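Local coordinates for protein putative O-GlcNAcase nagJ (Clostridium perfringens, PDB 6PV5) that probably works as a family 84 glycoside hydrolase with hexosaminidase activity, this chain comprising its N-terminal, catalytic and helical post-catalytic parts, at residues E183-M188 against W457-Y462; D259-I264 against V296-I301; E530-V535 against A567-I572. One frame throughout, in Å; residues are numbered along the deposited sequence. Where two conformers were deposited one is given.

Interaction 1 (E183-M188 against W457-Y462); sequences EPSFKM and WNSVSY
Pro184 and the indole of Trp457 form the broad apolar side of this contact. The Trp457 CB points away from 183-188, but with CG anti to the backbone N (chi1 -176°) the ring is folded back beneath Glu183 and Pro184. From there the atoms can be followed outward. CD2 is under Pro184 CA; CE3 comes within 3.5 Å of Pro184 CB, which makes a CH-pi contact over the face of the six-membered ring; CH2 reaches Pro184 CD at 3.6 Å. CZ2, on the far rim, lies 3.6 Å from the carbonyl carbon of Glu183, and NE1 bonds to Asp182, so the indole is fixed both by its face and by its N-H.

A second, polar side is built on Ser185. Its backbone N donates to Trp457 O (2.9 Å, 158°), and its OG reaches the same oxygen at 3.2 Å. Both donors stand above the carbonyl plane, on the same face. A chi1 of -57° swings OG back toward its own N, letting both reach one oxygen, and OG also accepts the N-H of Ser459 at 2.9 Å. One hydroxyl thus links two peptide groups where helix 446-457 unwinds. A water donates to Trp457 O and to Glu183 O, adding a third grip on the Trp457 carbonyl. Next along, Phe186 CE2 meets Ser459 CB at 3.7 Å.

Asn458, the first residue past the helix, forms an Asx motif, its OD1 accepting from Ser461 N. The arrangement is that of an interdomain linker: the passage from the N-terminal mixed sheet into the first strand of the catalytic (beta/alpha)8 barrel is packed on the C-terminal end of the helix that follows the eighth strand.

Interaction 2 (D259-I264 against V296-I301); sequences DFVFAI and VRSFAI
Phe262 and Phe299 are neighbours across two parallel strands, and both side chains leave the sheet on the side that also carries Ile264 and Ile301. The rings diverge because CG lies opposite the backbone N in Phe262 (chi1 -170°) but opposite the carbonyl carbon in Phe299 (chi1 -58°). Val296 CG1 fits at the base of both, touching Phe262 CB at 3.8 Å and lying 3.9 Å above the Phe299 ring plane, toward its rim. The Phe262 ring turns its edge to Ile264 CG1. Helix 274-294 covers Phe262 and Ile264, while Ile301 packs on helix 311-326.

The other face carries smaller groups. Val261 directs CG2 at Ser298 CB (3.6 Å) and CG1 at Ala300 CB, followed by the pair Ala263 and Ala300. Where the strands begin, one water joins Asp259 OD1 to Ser298 OG; a second bridges the backbones, from Phe260 O to Arg297 N.

Three backbone bonds, Phe262 N to Ser298 O, Ala300 N to Phe262 O and Ile264 N to Ala300 O, each 2.9 Å, hold parallel strands twisted by 27°. This right-handed beta-alpha-beta crossover joins strands three and four of the (beta/alpha)8 barrel through helix 274-294; Asp305, the predicted proton donor, follows soon after.

Interaction 3 (E530-V535 against A567-I572); sequences EFSKMV and AGLKSI
Next to Gly568, on which the Phe531 ring lies, the carbonyl oxygen of Ala567 is gripped twice: by the backbone N of Ser571, as the helix requires, and by Ser571 OG, also at 2.9 Å. The two donors arrive from opposite faces of the carbonyl plane. The hydroxyl is thereby satisfied within its own helix, and the two segments meet by van der Waals and CH-pi packing, without hydrogen bonds between them.

At the centre Phe531 lays one ring face flat on the glycine. Gly568 CA is 3.5 Å from the ring centroid and only 14° off the normal, a CH-pi contact over the face, and CD2 comes 3.3 Å from the Gly568 carbonyl carbon. Since glycine has no side chain, the ring meets bare backbone, in keeping with a close approach of 8.9 Å between the helix axes. CB already faces the other helix, and CG opposite the carbonyl carbon (chi1 -64°) continues in that direction. At the ring edge, near its plane, Ile572 CD1 lies 3.8 Å from Phe531 CD2; Met534 SD is a second edge neighbour.

Leu569 lies along one side of helix 521-544. Its CD2 rests on Phe531 CB (3.7 Å) and alongside Ser532 OG, whose own bond goes to Gln528, while CD1 meets Val535 CG2 at 4.0 Å, one turn further on. Val612 of helix 612-619 also packs on Phe531, and Ile616 on Ala567, so that helix lies close by.

With their directions 151° apart and a short connection between them, helices 521-544 and 548-579 form an antiparallel helical hairpin within the helical post-catalytic region, of the kind found after hyaluronidase catalytic domains.

How the interactions relate
Interaction 2 lies in the barrel wall and interaction 1 at the junction with the N-terminal sheet; both are largely buried, whereas interaction 3 is partly buried in the helical arm, about 40 Å (centres) from interaction 1 and 49 Å from interaction 2. The first two touch: Met188 CE, on the strand that 183-188 leads into, packs on Val261 CG2 at 3.9 Å. Interaction 2 is also nested within the chain loop that interaction 1 closes. Regular backbone bonding joins neighbouring strands in interaction 2, interaction 1 mixes hydroxyl and backbone bonds with a proline-on-indole contact, and interaction 3 relies on packing of side chains on side chains and on bare glycine backbone.

Interaction 1 (E183-M188 against W457-Y462)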
loop_
_atom_site.group_PDB
_atom_site.type_symbol
_atom_site.label_atom_id
_atom_site.label_comp_id
_atom_site.label_asym_id
_atom_site.label_seq_id
_atom_site.Cartn_x
_atom_site.Cartn_y
_atom_site.Cartn_z
ATOM N N GLU A 183 9.628 -3.404 15.080
ATOM C CA GLU A 183 9.974 -4.376 14.051
ATOM C C GLU A 183 8.710 -4.755 13.272
ATOM O O GLU A 183 7.593 -4.615 13.766
ATOM C CB GLU A 183 10.581 -5.643 14.671
ATOM C CG GLU A 183 9.678 -6.288 15.712
ATOM C CD GLU A 183 10.199 -7.548 16.386
ATOM O OE1 GLU A 183 11.378 -7.900 16.159
ATOM O OE2 GLU A 183 9.423 -8.173 17.142
ATOM N N PRO A 184 8.863 -5.277 12.040
ATOM C CA PRO A 184 7.719 -5.570 11.170
ATOM C C PRO A 184 7.015 -6.918 11.326
ATOM O O PRO A 184 7.670 -7.945 11.519
ATOM C CB PRO A 184 8.373 -5.570 9.784
ATOM C CG PRO A 184 9.806 -6.052 10.023
ATOM C CD PRO A 184 10.163 -5.531 11.398
ATOM N N SER A 185 5.681 -6.902 11.143
ATOM C CA SER A 185 4.837 -8.091 11.088
ATOM C C SER A 185 5.199 -8.957 9.885
ATOM O O SER A 185 5.230 -10.178 9.991
ATOM C CB SER A 185 3.375 -7.719 11.013
ATOM O OG SER A 185 2.988 -6.905 12.112
ATOM N N PHE A 186 5.395 -8.331 8.723
ATOM C CA PHE A 186 5.670 -9.092 7.514
ATOM C C PHE A 186 7.070 -8.737 7.045
ATOM O O PHE A 186 7.446 -7.571 7.117
ATOM C CB PHE A 186 4.671 -8.788 6.392
ATOM C CG PHE A 186 3.229 -9.140 6.674
ATOM C CD1 PHE A 186 2.689 -10.334 6.230
ATOM C CD2 PHE A 186 2.409 -8.273 7.377
ATOM C CE1 PHE A 186 1.365 -10.657 6.498
ATOM C CE2 PHE A 186 1.085 -8.597 7.639
ATOM C CZ PHE A 186 0.562 -9.788 7.191
ATOM N N LYS A 187 7.806 -9.742 6.560
ATOM C CA LYS A 187 9.212 -9.564 6.239
ATOM C C LYS A 187 9.333 -8.926 4.863
ATOM O O LYS A 187 10.372 -8.354 4.532
ATOM C CB LYS A 187 9.973 -10.894 6.249
ATOM C CG LYS A 187 9.586 -11.855 5.136
ATOM C CD LYS A 187 10.386 -13.150 5.116
ATOM C CE LYS A 187 10.006 -13.999 3.921
ATOM N NZ LYS A 187 10.943 -15.128 3.697
ATOM N N MET A 188 8.286 -9.108 4.046
ATOM C CA MET A 188 8.205 -8.414 2.775
ATOM C C MET A 188 6.917 -7.589 2.729
ATOM O O MET A 188 5.816 -8.125 2.894
ATOM C CB MET A 188 8.267 -9.361 1.582
ATOM C CG MET A 188 8.667 -8.618 0.333
ATOM S SD MET A 188 8.274 -9.443 -1.208
ATOM C CE MET A 188 9.460 -8.622 -2.269
ATOM N N TRP A 457 3.457 -3.375 8.323
ATOM C CA TRP A 457 4.449 -3.169 9.360
ATOM C C TRP A 457 3.925 -3.667 10.707
ATOM O O TRP A 457 4.684 -4.207 11.499
ATOM C CB TRP A 457 4.890 -1.704 9.438
ATOM C CG TRP A 457 5.979 -1.501 10.444
ATOM C CD1 TRP A 457 5.839 -1.141 11.754
ATOM C CD2 TRP A 457 7.387 -1.725 10.238
ATOM N NE1 TRP A 457 7.061 -1.088 12.363
ATOM C CE2 TRP A 457 8.031 -1.458 11.466
ATOM C CE3 TRP A 457 8.163 -2.129 9.148
ATOM C CZ2 TRP A 457 9.409 -1.591 11.626
ATOM C CZ3 TRP A 457 9.526 -2.257 9.309
ATOM C CH2 TRP A 457 10.138 -1.986 10.533
ATOM N N ASN A 458 2.636 -3.450 10.978
ATOM C CA ASN A 458 2.086 -3.673 12.306
ATOM C C ASN A 458 0.644 -4.136 12.142
ATOM O O ASN A 458 -0.288 -3.358 12.373
ATOM C CB ASN A 458 2.263 -2.446 13.214
ATOM C CG ASN A 458 1.908 -2.653 14.681
ATOM O OD1 ASN A 458 1.254 -3.624 15.060
ATOM N ND2 ASN A 458 2.293 -1.710 15.528
ATOM N N SER A 459 0.494 -5.418 11.764
ATOM C CA SER A 459 -0.802 -6.003 11.454
ATOM C C SER A 459 -1.615 -6.213 12.721
ATOM O O SER A 459 -2.839 -6.089 12.724
ATOM C CB SER A 459 -0.674 -7.271 10.656
ATOM O OG SER A 459 0.053 -8.255 11.375
ATOM N N VAL A 460 -0.913 -6.504 13.810
ATOM C CA VAL A 460 -1.557 -6.760 15.085
ATOM C C VAL A 460 -2.311 -5.524 15.572
ATOM O O VAL A 460 -3.443 -5.637 16.033
ATOM C CB VAL A 460 -0.534 -7.300 16.104
ATOM C CG1 VAL A 460 -0.869 -6.934 17.545
ATOM C CG2 VAL A 460 -0.371 -8.803 15.932
ATOM N N SER A 461 -1.700 -4.342 15.482
ATOM C CA SER A 461 -2.400 -3.188 16.035
ATOM C C SER A 461 -3.155 -2.382 14.961
ATOM O O SER A 461 -3.832 -1.411 15.286
ATOM C CB SER A 461 -1.487 -2.331 16.868
ATOM O OG SER A 461 -0.395 -1.867 16.091
ATOM N N TYR A 462 -3.092 -2.813 13.693
ATOM C CA TYR A 462 -3.709 -2.073 12.595
ATOM C C TYR A 462 -5.208 -1.938 12.812
ATOM O O TYR A 462 -5.892 -2.946 12.916
ATOM C CB TYR A 462 -3.539 -2.822 11.272
ATOM C CG TYR A 462 -4.195 -2.174 10.070
ATOM C CD1 TYR A 462 -3.616 -1.067 9.454
ATOM C CD2 TYR A 462 -5.380 -2.678 9.543
ATOM C CE1 TYR A 462 -4.183 -0.480 8.329
ATOM C CE2 TYR A 462 -5.965 -2.110 8.419
ATOM C CZ TYR A 462 -5.361 -1.007 7.822
ATOM O OH TYR A 462 -5.915 -0.438 6.733
HETATM O O HOH W 1 4.884 -5.282 14.380
#

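Interaction 2 (D259-I264 against V296-I301)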
loop_
_atom_site.group_PDB
_atom_site.type_symbol
_atom_site.label_atom_id
_atom_site.label_comp_id
_atom_site.label_asym_id
_atom_site.label_seq_id
_atom_site.Cartn_x
_atom_site.Cartn_y
_atom_site.Cartn_z
ATOM N N ASP A 259 13.897 -3.123 -1.908
ATOM C CA ASP A 259 14.313 -4.125 -2.878
ATOM C C ASP A 259 13.627 -3.878 -4.210
ATOM O O ASP A 259 12.399 -3.945 -4.308
ATOM C CB ASP A 259 13.998 -5.560 -2.436
ATOM C CG ASP A 259 14.834 -5.999 -1.253
ATOM O OD1 ASP A 259 16.038 -5.655 -1.233
ATOM O OD2 ASP A 259 14.279 -6.675 -0.365
ATOM N N PHE A 260 14.448 -3.615 -5.232
ATOM C CA PHE A 260 13.961 -3.605 -6.589
ATOM C C PHE A 260 13.867 -5.053 -7.039
ATOM O O PHE A 260 14.891 -5.718 -7.211
ATOM C CB PHE A 260 14.888 -2.801 -7.507
ATOM C CG PHE A 260 14.341 -2.606 -8.895
ATOM C CD1 PHE A 260 14.525 -3.559 -9.875
ATOM C CD2 PHE A 260 13.661 -1.448 -9.230
ATOM C CE1 PHE A 260 14.030 -3.366 -11.154
ATOM C CE2 PHE A 260 13.151 -1.259 -10.503
ATOM C CZ PHE A 260 13.351 -2.208 -11.472
ATOM N N VAL A 261 12.630 -5.520 -7.231
ATOM C CA VAL A 261 12.378 -6.883 -7.673
ATOM C C VAL A 261 12.040 -6.856 -9.158
ATOM O O VAL A 261 11.054 -6.242 -9.563
ATOM C CB VAL A 261 11.260 -7.550 -6.840
ATOM C CG1 VAL A 261 11.059 -9.002 -7.237
ATOM C CG2 VAL A 261 11.520 -7.433 -5.345
ATOM N N PHE A 262 12.842 -7.536 -9.974
ATOM C CA PHE A 262 12.525 -7.608 -11.388
ATOM C C PHE A 262 11.717 -8.865 -11.683
ATOM O O PHE A 262 12.165 -9.980 -11.392
ATOM C CB PHE A 262 13.793 -7.580 -12.248
ATOM C CG PHE A 262 13.483 -7.417 -13.715
ATOM C CD1 PHE A 262 13.480 -6.157 -14.302
ATOM C CD2 PHE A 262 13.122 -8.501 -14.488
ATOM C CE1 PHE A 262 13.163 -5.988 -15.640
ATOM C CE2 PHE A 262 12.826 -8.333 -15.835
ATOM C CZ PHE A 262 12.831 -7.076 -16.407
ATOM N N ALA A 263 10.557 -8.676 -12.329
ATOM C CA ALA A 263 9.654 -9.770 -12.639
ATOM C C ALA A 263 9.775 -10.147 -14.109
ATOM O O ALA A 263 9.781 -9.272 -14.973
ATOM C CB ALA A 263 8.221 -9.408 -12.284
ATOM N N ILE A 264 9.811 -11.461 -14.368
ATOM C CA ILE A 264 9.881 -12.043 -15.698
ATOM C C ILE A 264 8.644 -12.915 -15.909
ATOM O O ILE A 264 8.331 -13.743 -15.059
ATOM C CB ILE A 264 11.168 -12.890 -15.829
ATOM C CG1 ILE A 264 12.408 -12.090 -15.433
ATOM C CG2 ILE A 264 11.296 -13.432 -17.242
ATOM C CD1 ILE A 264 13.655 -12.923 -15.251
ATOM N N VAL A 296 20.291 -5.455 -10.082
ATOM C CA VAL A 296 19.148 -6.216 -9.577
ATOM C C VAL A 296 19.620 -7.384 -8.704
ATOM O O VAL A 296 20.337 -8.267 -9.170
ATOM C CB VAL A 296 18.225 -6.708 -10.704
ATOM C CG1 VAL A 296 16.980 -7.381 -10.145
ATOM C CG2 VAL A 296 17.835 -5.591 -11.661
ATOM N N ARG A 297 19.155 -7.383 -7.450
ATOM C CA ARG A 297 19.405 -8.419 -6.463
ATOM C C ARG A 297 18.136 -9.213 -6.092
ATOM O O ARG A 297 18.222 -10.124 -5.269
ATOM C CB ARG A 297 19.990 -7.771 -5.200
ATOM C CG ARG A 297 21.351 -7.105 -5.388
ATOM C CD ARG A 297 22.461 -8.097 -5.716
ATOM N NE ARG A 297 23.770 -7.487 -5.921
ATOM C CZ ARG A 297 24.219 -7.033 -7.092
ATOM N NH1 ARG A 297 23.466 -7.111 -8.175
ATOM N NH2 ARG A 297 25.427 -6.501 -7.175
ATOM N N SER A 298 16.950 -8.870 -6.643
ATOM C CA SER A 298 15.729 -9.627 -6.369
ATOM C C SER A 298 14.986 -9.924 -7.662
ATOM O O SER A 298 14.817 -9.037 -8.496
ATOM C CB SER A 298 14.811 -8.919 -5.422
ATOM O OG SER A 298 15.346 -8.841 -4.104
ATOM N N PHE A 299 14.518 -11.171 -7.802
ATOM C CA PHE A 299 13.918 -11.634 -9.038
ATOM C C PHE A 299 12.603 -12.357 -8.739
ATOM O O PHE A 299 12.403 -12.916 -7.658
ATOM C CB PHE A 299 14.852 -12.594 -9.777
ATOM C CG PHE A 299 16.204 -12.014 -10.112
ATOM C CD1 PHE A 299 17.168 -11.834 -9.132
ATOM C CD2 PHE A 299 16.499 -11.622 -11.406
ATOM C CE1 PHE A 299 18.402 -11.280 -9.440
ATOM C CE2 PHE A 299 17.730 -11.064 -11.710
ATOM C CZ PHE A 299 18.675 -10.892 -10.728
ATOM N N ALA A 300 11.723 -12.364 -9.742
ATOM C CA ALA A 300 10.475 -13.096 -9.648
ATOM C C ALA A 300 10.208 -13.672 -11.018
ATOM O O ALA A 300 10.475 -13.018 -12.022
ATOM C CB ALA A 300 9.352 -12.176 -9.199
ATOM N N ILE A 301 9.744 -14.920 -11.041
ATOM C CA ILE A 301 9.272 -15.505 -12.280
ATOM C C ILE A 301 7.785 -15.800 -12.097
ATOM O O ILE A 301 7.404 -16.522 -11.174
ATOM C CB ILE A 301 10.070 -16.774 -12.647
ATOM C CG1 ILE A 301 11.584 -16.538 -12.630
ATOM C CG2 ILE A 301 9.595 -17.324 -13.981
ATOM C CD1 ILE A 301 12.401 -17.756 -13.004
HETATM O O HOH W 2 16.798 -6.532 -3.793
HETATM O O HOH W 3 17.317 -5.686 -5.926
#

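Interaction 3 (E530-V535 against A567-I572)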
loop_
_atom_site.group_PDB
_atom_site.type_symbol
_atom_site.label_atom_id
_atom_site.label_comp_id
_atom_site.label_asym_id
_atom_site.label_seq_id
_atom_site.Cartn_x
_atom_site.Cartn_y
_atom_site.Cartn_z
ATOM N N GLU A 530 -24.960 16.049 5.327
ATOM C CA GLU A 530 -24.013 15.340 4.467
ATOM C C GLU A 530 -23.952 15.979 3.074
ATOM O O GLU A 530 -22.872 16.309 2.595
ATOM C CB GLU A 530 -24.349 13.857 4.384
ATOM C CG GLU A 530 -23.322 13.045 3.585
ATOM C CD GLU A 530 -21.853 13.158 3.988
ATOM O OE1 GLU A 530 -21.562 13.570 5.140
ATOM O OE2 GLU A 530 -20.989 12.813 3.149
ATOM N N PHE A 531 -25.125 16.211 2.464
ATOM C CA PHE A 531 -25.233 16.689 1.094
ATOM C C PHE A 531 -24.669 18.103 0.981
ATOM O O PHE A 531 -24.094 18.454 -0.054
ATOM C CB PHE A 531 -26.668 16.594 0.557
ATOM C CG PHE A 531 -27.252 15.203 0.441
ATOM C CD1 PHE A 531 -26.475 14.121 0.039
ATOM C CD2 PHE A 531 -28.598 14.976 0.709
ATOM C CE1 PHE A 531 -27.033 12.851 -0.081
ATOM C CE2 PHE A 531 -29.156 13.709 0.586
ATOM C CZ PHE A 531 -28.369 12.645 0.190
ATOM N N SER A 532 -24.812 18.907 2.046
ATOM C CA SER A 532 -24.262 20.255 2.012
ATOM C C SER A 532 -22.734 20.200 2.033
ATOM O O SER A 532 -22.081 21.037 1.425
ATOM C CB SER A 532 -24.780 21.127 3.132
ATOM O OG SER A 532 -26.200 21.106 3.138
ATOM N N LYS A 533 -22.162 19.233 2.753
ATOM C CA LYS A 533 -20.709 19.137 2.785
ATOM C C LYS A 533 -20.215 18.702 1.408
ATOM O O LYS A 533 -19.218 19.222 0.931
ATOM C CB LYS A 533 -20.247 18.160 3.868
ATOM C CG LYS A 533 -20.518 18.609 5.295
ATOM C CD LYS A 533 -20.273 17.486 6.264
ATOM C CE LYS A 533 -20.652 17.855 7.680
ATOM N NZ LYS A 533 -20.537 16.694 8.594
ATOM N N MET A 534 -20.960 17.797 0.765
ATOM C CA MET A 534 -20.630 17.287 -0.557
ATOM C C MET A 534 -20.617 18.437 -1.561
ATOM O O MET A 534 -19.765 18.480 -2.451
ATOM C CB MET A 534 -21.625 16.211 -1.019
ATOM C CG MET A 534 -21.573 14.929 -0.182
ATOM S SD MET A 534 -22.764 13.658 -0.704
ATOM C CE MET A 534 -22.246 13.265 -2.373
ATOM N N VAL A 535 -21.563 19.371 -1.408
ATOM C CA VAL A 535 -21.608 20.536 -2.280
ATOM C C VAL A 535 -20.337 21.372 -2.127
ATOM O O VAL A 535 -19.820 21.875 -3.120
ATOM C CB VAL A 535 -22.885 21.381 -2.094
ATOM C CG1 VAL A 535 -22.775 22.746 -2.765
ATOM C CG2 VAL A 535 -24.103 20.636 -2.623
ATOM N N ALA A 567 -28.056 17.104 -5.989
ATOM C CA ALA A 567 -29.143 16.187 -6.288
ATOM C C ALA A 567 -29.730 15.663 -4.980
ATOM O O ALA A 567 -30.947 15.471 -4.868
ATOM C CB ALA A 567 -28.656 15.076 -7.184
ATOM N N GLY A 568 -28.858 15.441 -3.982
ATOM C CA GLY A 568 -29.311 14.943 -2.692
ATOM C C GLY A 568 -30.166 15.989 -1.969
ATOM O O GLY A 568 -31.214 15.664 -1.429
ATOM N N LEU A 569 -29.712 17.246 -1.972
ATOM C CA LEU A 569 -30.485 18.353 -1.410
ATOM C C LEU A 569 -31.863 18.453 -2.074
ATOM O O LEU A 569 -32.857 18.652 -1.375
ATOM C CB LEU A 569 -29.704 19.664 -1.536
ATOM C CG LEU A 569 -28.463 19.744 -0.652
ATOM C CD1 LEU A 569 -27.654 21.015 -0.928
ATOM C CD2 LEU A 569 -28.847 19.607 0.828
ATOM N N LYS A 570 -31.921 18.275 -3.408
ATOM C CA LYS A 570 -33.182 18.333 -4.136
ATOM C C LYS A 570 -34.083 17.152 -3.768
ATOM O O LYS A 570 -35.292 17.324 -3.630
ATOM C CB LYS A 570 -32.971 18.390 -5.654
ATOM C CG LYS A 570 -34.233 18.588 -6.490
ATOM C CD LYS A 570 -34.984 19.875 -6.190
ATOM C CE LYS A 570 -34.117 21.109 -6.312
ATOM N NZ LYS A 570 -34.854 22.309 -5.855
ATOM N N SER A 571 -33.491 15.960 -3.593
ATOM C CA SER A 571 -34.266 14.784 -3.232
ATOM C C SER A 571 -34.947 14.981 -1.877
ATOM O O SER A 571 -36.088 14.545 -1.699
ATOM C CB SER A 571 -33.435 13.523 -3.259
ATOM O OG SER A 571 -32.896 13.327 -4.556
ATOM N N ILE A 572 -34.254 15.618 -0.928
ATOM C CA ILE A 572 -34.854 15.885 0.370
ATOM C C ILE A 572 -36.061 16.800 0.158
ATOM O O ILE A 572 -37.143 16.537 0.687
ATOM C CB ILE A 572 -33.831 16.467 1.370
ATOM C CG1 ILE A 572 -32.874 15.390 1.884
ATOM C CG2 ILE A 572 -34.529 17.178 2.523
ATOM C CD1 ILE A 572 -31.699 15.953 2.639
#